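PDB 6WOP: 4-aminobutyrate transaminase from Acinetobacter baumannii, which transfers the amino group of 4-aminobutyrate to 2-oxoglutarate, using pyridoxal 5'-phosphate as its cofactor. Local coordinates for residues A[142-145]-A[146-149]; A[151-154]-A[155-159]; A[183-186]-A[187-191]; A[195-198]-A[199-202]; A[300-303]-A[304-307]. All coordinates share one frame; numbering follows the deposited sequence. Where two conformers were deposited one is given.

Contact 1: residues A[142-145]-A[146-149]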
loop_
_atom_site.group_PDB
_atom_site.type_symbol
_atom_site.label_atom_id
_atom_site.label_comp_id
_atom_site.label_asym_id
_atom_site.label_seq_id
_atom_site.Cartn_x
_atom_site.Cartn_y
_atom_site.Cartn_z
ATOM N N ARG A 142 17.091 3.368 -5.991
ATOM C CA ARG A 142 16.409 4.603 -5.668
ATOM C C ARG A 142 15.009 4.683 -6.271
ATOM O O ARG A 142 14.427 5.766 -6.301
ATOM C CB ARG A 142 17.278 5.765 -6.150
ATOM C CG ARG A 142 18.558 5.928 -5.349
ATOM C CD ARG A 142 19.353 7.149 -5.976
ATOM N NE ARG A 142 20.597 7.457 -5.260
ATOM C CZ ARG A 142 20.643 8.335 -4.253
ATOM N NH1 ARG A 142 19.497 8.937 -3.819
ATOM N NH2 ARG A 142 21.826 8.610 -3.683
ATOM N N SER A 143 14.467 3.580 -6.790
ATOM C CA SER A 143 13.082 3.463 -7.221
ATOM C C SER A 143 12.207 3.438 -5.948
ATOM O O SER A 143 12.710 3.342 -4.816
ATOM C CB SER A 143 12.910 2.197 -8.093
ATOM O OG SER A 143 12.786 1.057 -7.234
ATOM N N PHE A 144 10.882 3.557 -6.099
ATOM C CA PHE A 144 10.059 3.444 -4.895
ATOM C C PHE A 144 10.193 2.054 -4.316
ATOM O O PHE A 144 10.449 1.909 -3.115
ATOM C CB PHE A 144 8.617 3.788 -5.226
ATOM C CG PHE A 144 8.378 5.243 -5.195
ATOM C CD1 PHE A 144 8.139 5.858 -3.982
ATOM C CD2 PHE A 144 8.466 6.016 -6.372
ATOM C CE1 PHE A 144 7.961 7.267 -3.921
ATOM C CE2 PHE A 144 8.277 7.366 -6.328
ATOM C CZ PHE A 144 8.006 8.013 -5.092
ATOM N N MET A 145 10.175 1.001 -5.164
ATOM C CA MET A 145 10.313 -0.310 -4.531
ATOM C C MET A 145 11.723 -0.530 -3.975
ATOM O O MET A 145 11.876 -1.118 -2.886
ATOM C CB MET A 145 9.967 -1.434 -5.502
ATOM C CG MET A 145 10.054 -2.845 -4.912
ATOM S SD MET A 145 9.256 -2.970 -3.232
ATOM C CE MET A 145 7.780 -3.876 -3.490
ATOM N N THR A 146 12.793 -0.168 -4.741
ATOM C CA THR A 146 14.114 -0.416 -4.184
ATOM C C THR A 146 14.453 0.551 -3.046
ATOM O O THR A 146 15.281 0.214 -2.194
ATOM C CB THR A 146 15.201 -0.428 -5.320
ATOM O OG1 THR A 146 15.145 0.781 -6.104
ATOM C CG2 THR A 146 14.879 -1.588 -6.302
ATOM N N MET A 147 13.824 1.728 -2.986
ATOM C CA MET A 147 14.028 2.565 -1.801
ATOM C C MET A 147 13.416 1.903 -0.574
ATOM O O MET A 147 13.967 2.001 0.526
ATOM C CB MET A 147 13.339 3.949 -1.966
ATOM C CG MET A 147 14.145 4.922 -2.707
ATOM S SD MET A 147 13.243 6.561 -2.572
ATOM C CE MET A 147 11.924 6.413 -3.761
ATOM N N ALA A 148 12.232 1.317 -0.728
ATOM C CA ALA A 148 11.614 0.616 0.404
ATOM C C ALA A 148 12.499 -0.539 0.846
ATOM O O ALA A 148 12.677 -0.783 2.029
ATOM C CB ALA A 148 10.215 0.085 -0.002
ATOM N N MET A 149 13.093 -1.246 -0.103
ATOM C CA MET A 149 13.994 -2.347 0.239
ATOM C C MET A 149 15.265 -1.855 0.921
ATOM O O MET A 149 15.780 -2.517 1.840
ATOM C CB MET A 149 14.339 -3.114 -1.055
ATOM C CG MET A 149 13.137 -3.880 -1.556
ATOM S SD MET A 149 13.446 -4.559 -3.266
ATOM C CE MET A 149 14.669 -5.836 -2.856
#
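Thr146 meets Ser143, and Met147 meets Phe144, in the first turn of helix 144-149. Thr146 is gripped by Ser143 OG twice over: the oxygen accepts from Thr146 N at 2.8 Å, a nearly straight bond (169°), and from Thr146 OG1 at 2.6 Å. The threonine hydroxyl stands between its own backbone N and carbonyl carbon (chi1 54°), which turns it back over the N-terminal end of the helix. Ser143 OG also bonds to Glu117. Met147 runs back along the first turn beside Phe144, both side chains pointing the same way. Its CG touches Ser143 O at 3.0 Å, and a bend at the last torsion lays CE over one face of the Phe144 ring, 4.0 Å from the centroid, in a CH-pi contact. On another side of the helix Met145 CG meets Met149 SD at 4.1 Å, and both methionines reach helix 112-127 and strand 167-170. Main-chain bonds such as Met147 N to Ser143 O, 2.7 Å, close the turn. Phe144 and Met147 pack on the second subunit, whose Gly293 receives Arg142 NH1, while Arg142 N is hydrogen-bonded to a tartrate probably from the crystallisation liquor. Ser143 is thus a classical serine N-cap, opening the helix of the beta-alpha-beta unit that links strands 131-135 and 167-170.

Contact 2: residues A[151-154]-A[155-159]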
loop_
_atom_site.group_PDB
_atom_site.type_symbol
_atom_site.label_atom_id
_atom_site.label_comp_id
_atom_site.label_asym_id
_atom_site.label_seq_id
_atom_site.Cartn_x
_atom_site.Cartn_y
_atom_site.Cartn_z
ATOM N N GLY A 151 17.702 -0.180 3.391
ATOM C CA GLY A 151 17.500 -0.155 4.836
ATOM C C GLY A 151 18.174 1.053 5.440
ATOM O O GLY A 151 18.885 0.964 6.435
ATOM N N LYS A 152 18.010 2.185 4.807
ATOM C CA LYS A 152 18.534 3.430 5.293
ATOM C C LYS A 152 17.582 4.522 4.839
ATOM O O LYS A 152 17.437 4.747 3.700
ATOM C CB LYS A 152 19.960 3.623 4.783
ATOM C CG LYS A 152 20.659 4.852 5.298
ATOM C CD LYS A 152 22.158 4.796 5.111
ATOM C CE LYS A 152 22.832 6.151 5.287
ATOM N NZ LYS A 152 24.305 6.008 5.166
ATOM N N THR A 153 17.004 5.252 5.753
ATOM C CA THR A 153 16.003 6.211 5.327
ATOM C C THR A 153 16.660 7.519 4.946
ATOM O O THR A 153 16.165 8.223 4.059
ATOM C CB THR A 153 14.998 6.433 6.461
ATOM O OG1 THR A 153 15.708 6.852 7.616
ATOM C CG2 THR A 153 14.364 5.139 6.811
ATOM N N ALA A 154 17.769 7.887 5.622
ATOM C CA ALA A 154 18.334 9.191 5.275
ATOM C C ALA A 154 19.662 8.979 4.596
ATOM O O ALA A 154 20.475 8.240 5.150
ATOM C CB ALA A 154 18.530 10.027 6.533
ATOM N N PRO A 155 19.951 9.625 3.438
ATOM C CA PRO A 155 19.155 10.636 2.728
ATOM C C PRO A 155 18.170 10.065 1.696
ATOM O O PRO A 155 17.471 10.859 1.072
ATOM C CB PRO A 155 20.239 11.441 1.966
ATOM C CG PRO A 155 21.171 10.352 1.530
ATOM C CD PRO A 155 21.209 9.331 2.713
ATOM N N TYR A 156 18.123 8.734 1.541
ATOM C CA TYR A 156 17.597 8.126 0.323
ATOM C C TYR A 156 16.082 8.220 0.228
ATOM O O TYR A 156 15.535 8.393 -0.868
ATOM C CB TYR A 156 17.984 6.634 0.234
ATOM C CG TYR A 156 19.473 6.458 0.261
ATOM C CD1 TYR A 156 20.283 7.096 -0.678
ATOM C CD2 TYR A 156 20.081 5.681 1.231
ATOM C CE1 TYR A 156 21.664 6.960 -0.637
ATOM C CE2 TYR A 156 21.437 5.534 1.272
ATOM C CZ TYR A 156 22.234 6.180 0.342
ATOM O OH TYR A 156 23.596 6.038 0.414
ATOM N N LYS A 157 15.372 8.034 1.315
ATOM C CA LYS A 157 13.917 7.992 1.120
ATOM C C LYS A 157 13.116 8.888 2.042
ATOM O O LYS A 157 11.906 8.995 1.823
ATOM C CB LYS A 157 13.388 6.544 1.217
ATOM C CG LYS A 157 13.612 5.882 2.510
ATOM C CD LYS A 157 13.245 4.356 2.387
ATOM C CE LYS A 157 13.575 3.541 3.584
ATOM N NZ LYS A 157 13.433 2.038 3.412
ATOM N N ARG A 158 13.761 9.615 2.998
ATOM C CA ARG A 158 13.048 10.520 3.904
ATOM C C ARG A 158 12.233 11.616 3.187
ATOM O O ARG A 158 11.319 12.205 3.789
ATOM C CB ARG A 158 14.056 11.168 4.859
ATOM C CG ARG A 158 15.091 12.028 4.128
ATOM C CD ARG A 158 15.559 13.230 4.927
ATOM N NE ARG A 158 14.436 13.962 5.499
ATOM C CZ ARG A 158 14.497 15.210 5.969
ATOM N NH1 ARG A 158 15.644 15.880 5.916
ATOM N NH2 ARG A 158 13.416 15.795 6.504
ATOM N N ASP A 159 12.595 11.989 1.964
ATOM C CA ASP A 159 11.882 13.077 1.301
ATOM C C ASP A 159 10.617 12.600 0.593
ATOM O O ASP A 159 9.890 13.438 0.062
ATOM C CB ASP A 159 12.784 13.733 0.216
ATOM C CG ASP A 159 13.893 14.575 0.782
ATOM O OD1 ASP A 159 13.721 15.118 1.871
ATOM O OD2 ASP A 159 14.956 14.650 0.112
HETATM O O HOH W 1 24.461 7.703 2.848
#
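Lys152 crosses the CD2/CE2 edge of the Tyr156 ring at a slant, and its chain can be followed outward. With CG anti to the backbone N (chi1 -176°) and the rest extended, CB passes Tyr156 CD2 at 4.1 Å. CG comes next, 4.2 Å from Tyr156 CE2, and CD is nearest that same CE2 atom at 4.0 Å. CE approaches Pro155 CD more loosely, at 4.4 Å. The tip, NZ, donates to a water at 2.9 Å, which in turn is hydrogen-bonded to Tyr156 OH at 3.1 Å; a weak bond also joins NZ to Gly385 O. Two parts of its own loop border the ring: Pro155 CD stands over the centre of one face, and Lys152 O lies in plane at the edge. The cis peptide before Pro155 lies in the reversal of the chain, where Thr153 O accepts from Lys157 N at 2.9 Å and from Arg158 N at 3.0 Å, the two donors arriving from opposite faces of the carbonyl. Thr153 OG1 bonds to Phe192 of the third subunit, and Lys157 NZ to Thr150 O. The arrangement is a cis-proline loop with overlapping alpha- and pi-turns, in the loop that joins helix 144-149 to strand 167-170, at subunit interfaces.

Contact 3: residues A[183-186]-A[187-191]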
loop_
_atom_site.group_PDB
_atom_site.type_symbol
_atom_site.label_atom_id
_atom_site.label_comp_id
_atom_site.label_asym_id
_atom_site.label_seq_id
_atom_site.Cartn_x
_atom_site.Cartn_y
_atom_site.Cartn_z
ATOM N N ALA A 183 20.836 -13.928 16.377
ATOM C CA ALA A 183 19.954 -12.759 16.477
ATOM C C ALA A 183 19.409 -12.368 15.129
ATOM O O ALA A 183 18.262 -11.895 15.026
ATOM C CB ALA A 183 20.695 -11.581 17.087
ATOM N N ALA A 184 20.242 -12.458 14.077
ATOM C CA ALA A 184 19.767 -12.103 12.743
ATOM C C ALA A 184 18.690 -13.072 12.271
ATOM O O ALA A 184 17.664 -12.672 11.692
ATOM C CB ALA A 184 20.990 -12.072 11.771
ATOM N N ILE A 185 18.907 -14.365 12.473
ATOM C CA ILE A 185 17.900 -15.321 12.052
ATOM C C ILE A 185 16.628 -15.104 12.857
ATOM O O ILE A 185 15.515 -15.080 12.315
ATOM C CB ILE A 185 18.447 -16.761 12.216
ATOM C CG1 ILE A 185 19.489 -17.092 11.127
ATOM C CG2 ILE A 185 17.314 -17.824 12.139
ATOM C CD1 ILE A 185 18.927 -17.202 9.768
ATOM N N GLU A 186 16.776 -14.858 14.150
ATOM C CA GLU A 186 15.595 -14.612 14.983
ATOM C C GLU A 186 14.812 -13.415 14.491
ATOM O O GLU A 186 13.570 -13.429 14.540
ATOM C CB GLU A 186 16.022 -14.419 16.448
ATOM C CG GLU A 186 14.924 -14.254 17.397
ATOM C CD GLU A 186 15.393 -14.269 18.864
ATOM O OE1 GLU A 186 16.487 -14.833 19.132
ATOM O OE2 GLU A 186 14.659 -13.700 19.727
ATOM N N SER A 187 15.509 -12.362 13.983
ATOM C CA SER A 187 14.772 -11.179 13.496
ATOM C C SER A 187 13.972 -11.482 12.233
ATOM O O SER A 187 12.875 -10.949 12.055
ATOM C CB SER A 187 15.733 -10.018 13.259
ATOM O OG SER A 187 16.416 -10.210 12.026
ATOM N N VAL A 188 14.468 -12.379 11.362
ATOM C CA VAL A 188 13.648 -12.852 10.230
ATOM C C VAL A 188 12.395 -13.590 10.730
ATOM O O VAL A 188 11.249 -13.364 10.289
ATOM C CB VAL A 188 14.518 -13.736 9.322
ATOM C CG1 VAL A 188 13.681 -14.268 8.168
ATOM C CG2 VAL A 188 15.723 -12.863 8.790
ATOM N N GLU A 189 12.583 -14.473 11.688
ATOM C CA GLU A 189 11.433 -15.204 12.187
ATOM C C GLU A 189 10.431 -14.264 12.875
ATOM O O GLU A 189 9.221 -14.533 12.871
ATOM C CB GLU A 189 11.918 -16.323 13.130
ATOM C CG GLU A 189 12.822 -17.332 12.373
ATOM C CD GLU A 189 13.515 -18.330 13.266
ATOM O OE1 GLU A 189 13.822 -17.994 14.458
ATOM O OE2 GLU A 189 13.749 -19.467 12.764
ATOM N N ASP A 190 10.908 -13.206 13.536
ATOM C CA ASP A 190 9.959 -12.256 14.126
ATOM C C ASP A 190 9.138 -11.573 13.031
ATOM O O ASP A 190 7.980 -11.219 13.243
ATOM C CB ASP A 190 10.712 -11.192 14.949
ATOM C CG ASP A 190 11.339 -11.747 16.240
ATOM O OD1 ASP A 190 11.023 -12.915 16.670
ATOM O OD2 ASP A 190 12.159 -10.994 16.847
ATOM N N ILE A 191 9.743 -11.314 11.865
ATOM C CA ILE A 191 8.962 -10.754 10.757
ATOM C C ILE A 191 7.827 -11.712 10.384
ATOM O O ILE A 191 6.675 -11.294 10.188
ATOM C CB ILE A 191 9.896 -10.466 9.555
ATOM C CG1 ILE A 191 10.773 -9.223 9.887
ATOM C CG2 ILE A 191 9.072 -10.172 8.249
ATOM C CD1 ILE A 191 11.878 -8.981 8.841
HETATM O O HOH W 2 11.815 -13.817 18.936
#
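Ser187 makes both a main-chain and a side-chain bond to the preceding turn of helix 181-194. Of the main-chain bonds, Ser187 N reaches Ala183 O at 3.0 Å, and Val188, Glu189 and Asp190 repeat the same i to i+4 pattern with Ala184, Ile185 and Glu186. The side-chain bond comes from Ser187 OG, which, lying between its own backbone N and carbonyl carbon (chi1 78°), folds back to donate to Ala184 O at 2.8 Å. That oxygen also accepts from Val188 N at 3.2 Å, and both donors approach from the same face of the carbonyl. Ser187 OG has a further bond to Arg171 N, so the buried hydroxyl joins the helix to the chain just after strand 167-170. Van der Waals contact between the two segments is slight and mostly carbon on oxygen: Val188 CG2 touches Ala184 O at 3.5 Å, and Ile185 CG2 meets Glu189 OE2 at 4.0 Å. Ile185 and Ala184 turn instead to Phe222 of helix 220-233, and Val188 to the sheet. The charged groups gather on the outer side. The carboxylates of Glu186 and Asp190 stand almost perpendicular (84°), with one water donating to Glu186 OE2 at 3.0 Å and to Asp190 OD1 at 2.6 Å. Glu189 OE2 is bonded to a tartrate, probably from the crystallisation liquor. The bridging water, with a long and weak ion pair from Lys386 of the third subunit to Asp190, probably eases the repulsion between the like charges, while the polar outer face suits a helix packed on the sheet by its apolar side.

Contact 4: residues A[195-198]-A[199-202]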
loop_
_atom_site.group_PDB
_atom_site.type_symbol
_atom_site.label_atom_id
_atom_site.label_comp_id
_atom_site.label_asym_id
_atom_site.label_seq_id
_atom_site.Cartn_x
_atom_site.Cartn_y
_atom_site.Cartn_z
ATOM N N ASP A 195 4.708 -9.531 11.111
ATOM C CA ASP A 195 4.469 -8.652 9.970
ATOM C C ASP A 195 3.781 -9.353 8.812
ATOM O O ASP A 195 2.862 -8.790 8.168
ATOM C CB ASP A 195 5.808 -8.068 9.458
ATOM C CG ASP A 195 6.397 -7.035 10.400
ATOM O OD1 ASP A 195 5.770 -5.958 10.561
ATOM O OD2 ASP A 195 7.461 -7.311 10.998
ATOM N N ILE A 196 4.267 -10.539 8.462
ATOM C CA ILE A 196 3.845 -11.147 7.198
ATOM C C ILE A 196 4.062 -12.655 7.275
ATOM O O ILE A 196 5.156 -13.123 7.631
ATOM C CB ILE A 196 4.590 -10.557 5.978
ATOM C CG1 ILE A 196 4.008 -11.192 4.706
ATOM C CG2 ILE A 196 6.198 -10.713 6.100
ATOM C CD1 ILE A 196 4.509 -10.543 3.368
ATOM N N ALA A 197 3.036 -13.435 6.937
ATOM C CA ALA A 197 3.171 -14.876 7.011
ATOM C C ALA A 197 4.213 -15.379 6.004
ATOM O O ALA A 197 4.369 -14.830 4.911
ATOM C CB ALA A 197 1.832 -15.566 6.763
ATOM N N PRO A 198 4.937 -16.459 6.340
ATOM C CA PRO A 198 5.947 -16.949 5.378
ATOM C C PRO A 198 5.361 -17.223 3.988
ATOM O O PRO A 198 6.032 -16.981 2.982
ATOM C CB PRO A 198 6.487 -18.240 6.047
ATOM C CG PRO A 198 6.182 -18.101 7.484
ATOM C CD PRO A 198 4.891 -17.274 7.577
ATOM N N HIS A 199 4.112 -17.719 3.885
ATOM C CA HIS A 199 3.597 -18.069 2.566
ATOM C C HIS A 199 3.104 -16.841 1.811
ATOM O O HIS A 199 2.586 -16.968 0.687
ATOM C CB HIS A 199 2.500 -19.167 2.710
ATOM C CG HIS A 199 3.045 -20.520 3.081
ATOM N ND1 HIS A 199 2.254 -21.555 3.545
ATOM C CD2 HIS A 199 4.309 -21.011 3.034
ATOM C CE1 HIS A 199 3.004 -22.620 3.764
ATOM N NE2 HIS A 199 4.255 -22.316 3.463
ATOM N N ASP A 200 3.264 -15.648 2.382
ATOM C CA ASP A 200 3.083 -14.437 1.585
ATOM C C ASP A 200 4.395 -13.761 1.225
ATOM O O ASP A 200 4.363 -12.623 0.738
ATOM C CB ASP A 200 2.211 -13.434 2.328
ATOM C CG ASP A 200 0.756 -13.776 2.231
ATOM O OD1 ASP A 200 0.280 -13.942 1.095
ATOM O OD2 ASP A 200 0.111 -13.895 3.287
ATOM N N VAL A 201 5.536 -14.364 1.556
ATOM C CA VAL A 201 6.851 -13.762 1.266
ATOM C C VAL A 201 7.362 -14.376 -0.034
ATOM O O VAL A 201 7.579 -15.587 -0.101
ATOM C CB VAL A 201 7.868 -13.980 2.416
ATOM C CG1 VAL A 201 9.264 -13.408 2.084
ATOM C CG2 VAL A 201 7.370 -13.364 3.739
ATOM N N ALA A 202 7.602 -13.527 -1.056
ATOM C CA ALA A 202 8.163 -13.979 -2.331
ATOM C C ALA A 202 9.661 -14.217 -2.236
ATOM O O ALA A 202 10.173 -15.201 -2.792
ATOM C CB ALA A 202 7.900 -12.955 -3.460
HETATM O O HOH W 3 0.648 -12.633 5.612
#
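Ile196 fills the tight side of this turn, where it meets both Asp200 and Val201. Its CG1 branch is anti to the backbone N (chi1 -176°) and runs across the start of the next segment: CG1 lies 3.7 Å from Asp200 CB, and CD1 reaches 3.4 Å from Asp200 O. The other branch, CG2, meets Val201 CG2 at 3.7 Å in the apolar part of the turn. The same Val201 methyl also presses on Ala197 O at 3.5 Å, so it touches both a side chain and a carbonyl. Around this centre the chain closes a short 3-10 turn. Asp200 N donates to Ala197 O at 2.9 Å and Val201 N to Pro198 O at 3.0 Å, and in each case the donor sits well above the carbonyl plane instead of on a lone pair, consistent with the tight 3-10 winding. The outer side is looser and wetter. The Asp200 carboxylate does not fold onto Ile196; its OD2 accepts from a water, 2.7 Å away, that takes the hydrogen of Ala197 N and so ties the start of the turn to its end. His199 is exposed and modelled in two conformations. Ala197 and Asp200 also pack on Arg158 of the third subunit. Ile196 continues inward to Ile191 of helix 181-194 and Phe168 of strand 167-170, and Pro198 and Val201 rest on Phe192, so the turn carries the chain from the end of that helix into strand 201-206, an inner strand of the seven-stranded sheet, where Asp200 and Ala202 hydrogen-bond to Gly131 and Ala202 also to Leu236.

Contact 5: residues A[300-303]-A[304-307]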
loop_
_atom_site.group_PDB
_atom_site.type_symbol
_atom_site.label_atom_id
_atom_site.label_comp_id
_atom_site.label_asym_id
_atom_site.label_seq_id
_atom_site.Cartn_x
_atom_site.Cartn_y
_atom_site.Cartn_z
ATOM N N ALA A 300 17.558 -1.658 -22.157
ATOM C CA ALA A 300 18.055 -2.880 -21.558
ATOM C C ALA A 300 19.087 -3.582 -22.466
ATOM O O ALA A 300 18.853 -3.740 -23.660
ATOM C CB ALA A 300 16.868 -3.838 -21.335
ATOM N N GLY A 301 20.199 -4.047 -21.880
ATOM C CA GLY A 301 21.169 -4.840 -22.640
ATOM C C GLY A 301 21.736 -4.046 -23.798
ATOM O O GLY A 301 21.810 -4.538 -24.922
ATOM N N SER A 302 22.137 -2.806 -23.524
ATOM C CA SER A 302 22.580 -1.928 -24.593
ATOM C C SER A 302 23.726 -2.585 -25.376
ATOM O O SER A 302 24.661 -3.113 -24.766
ATOM C CB SER A 302 23.003 -0.617 -23.945
ATOM O OG SER A 302 24.080 -0.029 -24.666
ATOM N N PRO A 303 23.655 -2.581 -26.717
ATOM C CA PRO A 303 24.722 -3.210 -27.530
ATOM C C PRO A 303 26.126 -2.762 -27.138
ATOM O O PRO A 303 27.062 -3.583 -27.156
ATOM C CB PRO A 303 24.382 -2.734 -28.966
ATOM C CG PRO A 303 22.871 -2.564 -28.938
ATOM C CD PRO A 303 22.556 -2.008 -27.524
ATOM N N ILE A 304 26.278 -1.449 -26.890
ATOM C CA ILE A 304 27.548 -0.849 -26.441
ATOM C C ILE A 304 28.015 -1.506 -25.147
ATOM O O ILE A 304 29.158 -1.958 -25.024
ATOM C CB ILE A 304 27.340 0.671 -26.245
ATOM C CG1 ILE A 304 26.949 1.328 -27.564
ATOM C CG2 ILE A 304 28.527 1.419 -25.565
ATOM C CD1 ILE A 304 28.022 1.224 -28.570
ATOM N N ALA A 305 27.126 -1.548 -24.146
ATOM C CA ALA A 305 27.477 -2.089 -22.838
ATOM C C ALA A 305 27.640 -3.589 -22.874
ATOM O O ALA A 305 28.409 -4.137 -22.075
ATOM C CB ALA A 305 26.412 -1.712 -21.789
ATOM N N VAL A 306 26.910 -4.274 -23.751
ATOM C CA VAL A 306 27.077 -5.712 -23.896
ATOM C C VAL A 306 28.478 -6.004 -24.461
ATOM O O VAL A 306 29.191 -6.904 -24.008
ATOM C CB VAL A 306 25.969 -6.257 -24.800
ATOM C CG1 VAL A 306 26.351 -7.650 -25.328
ATOM C CG2 VAL A 306 24.601 -6.314 -24.008
ATOM N N ALA A 307 28.919 -5.194 -25.410
ATOM C CA ALA A 307 30.270 -5.416 -25.936
ATOM C C ALA A 307 31.297 -5.207 -24.848
ATOM O O ALA A 307 32.309 -5.936 -24.772
ATOM C CB ALA A 307 30.551 -4.474 -27.126
#
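Flat groups here are peptides, and those whose carbonyls belong to Ser302 and Pro303 meet the amides of the following turn. Val306 N comes to the oxygen of Ser302 nearly head-on, with a C=O...N angle of 172° and a length of 2.7 Å. Ala307 N reaches Pro303 O at 3.0 Å, but tilted 34° out of the carbonyl plane. Beside these groups lies the Val306 side chain: its CG2, anti to the carbonyl carbon, sits 3.3 Å from Ser302 O and 3.4 Å from Gly301 O, so one methyl packs on two successive carbonyl oxygens. The Gly301 oxygen is also bonded to Tyr84 OH, and Gly301 takes a main-chain bond with Phe109. The Ser302 side chain is turned off the anti position (chi1 147°), and OG accepts from Ala305 N in a straight but weak bond of 3.4 Å. The same OG lies against Ile304 CB at 3.7 Å. Pro303 fills the first helical position, where its nitrogen carries no hydrogen, so there is one amide fewer to satisfy at the helix start. Its side chain packs on Phe74 and Gln70, while Ile304 packs on Val67 and Leu71 of helix 61-71 and on Phe275 of the second subunit. A serine N-cap followed by proline therefore starts helix 303-318, close to the subunit interface. In relatives of this class-III family, the loop leading up to this helix typically contributes to the cofactor phosphate site of the partner subunit.

Contacts 1 and 5 are the buried ones, and both begin helices with a serine N-cap beside the second subunit; the capping bond is short in contact 1 and weak in contact 5. Contacts 2, 3 and 4 are partly buried, and each uses a water to join polar groups at its open side. Contacts 1 and 2 are joined by a probable hydrogen bond from Lys157 NZ to Met147 O. Contacts 3 and 4 likewise touch, by a probable hydrogen bond between Ile191 O and Ile196 N. Across the third-subunit interface contact 2 faces contact 4, Arg158 packing on Ala197, whereas contact 3 reaches it by a long, weak ion pair. Contact 5 lies about 36 Å from contact 4, centre to centre.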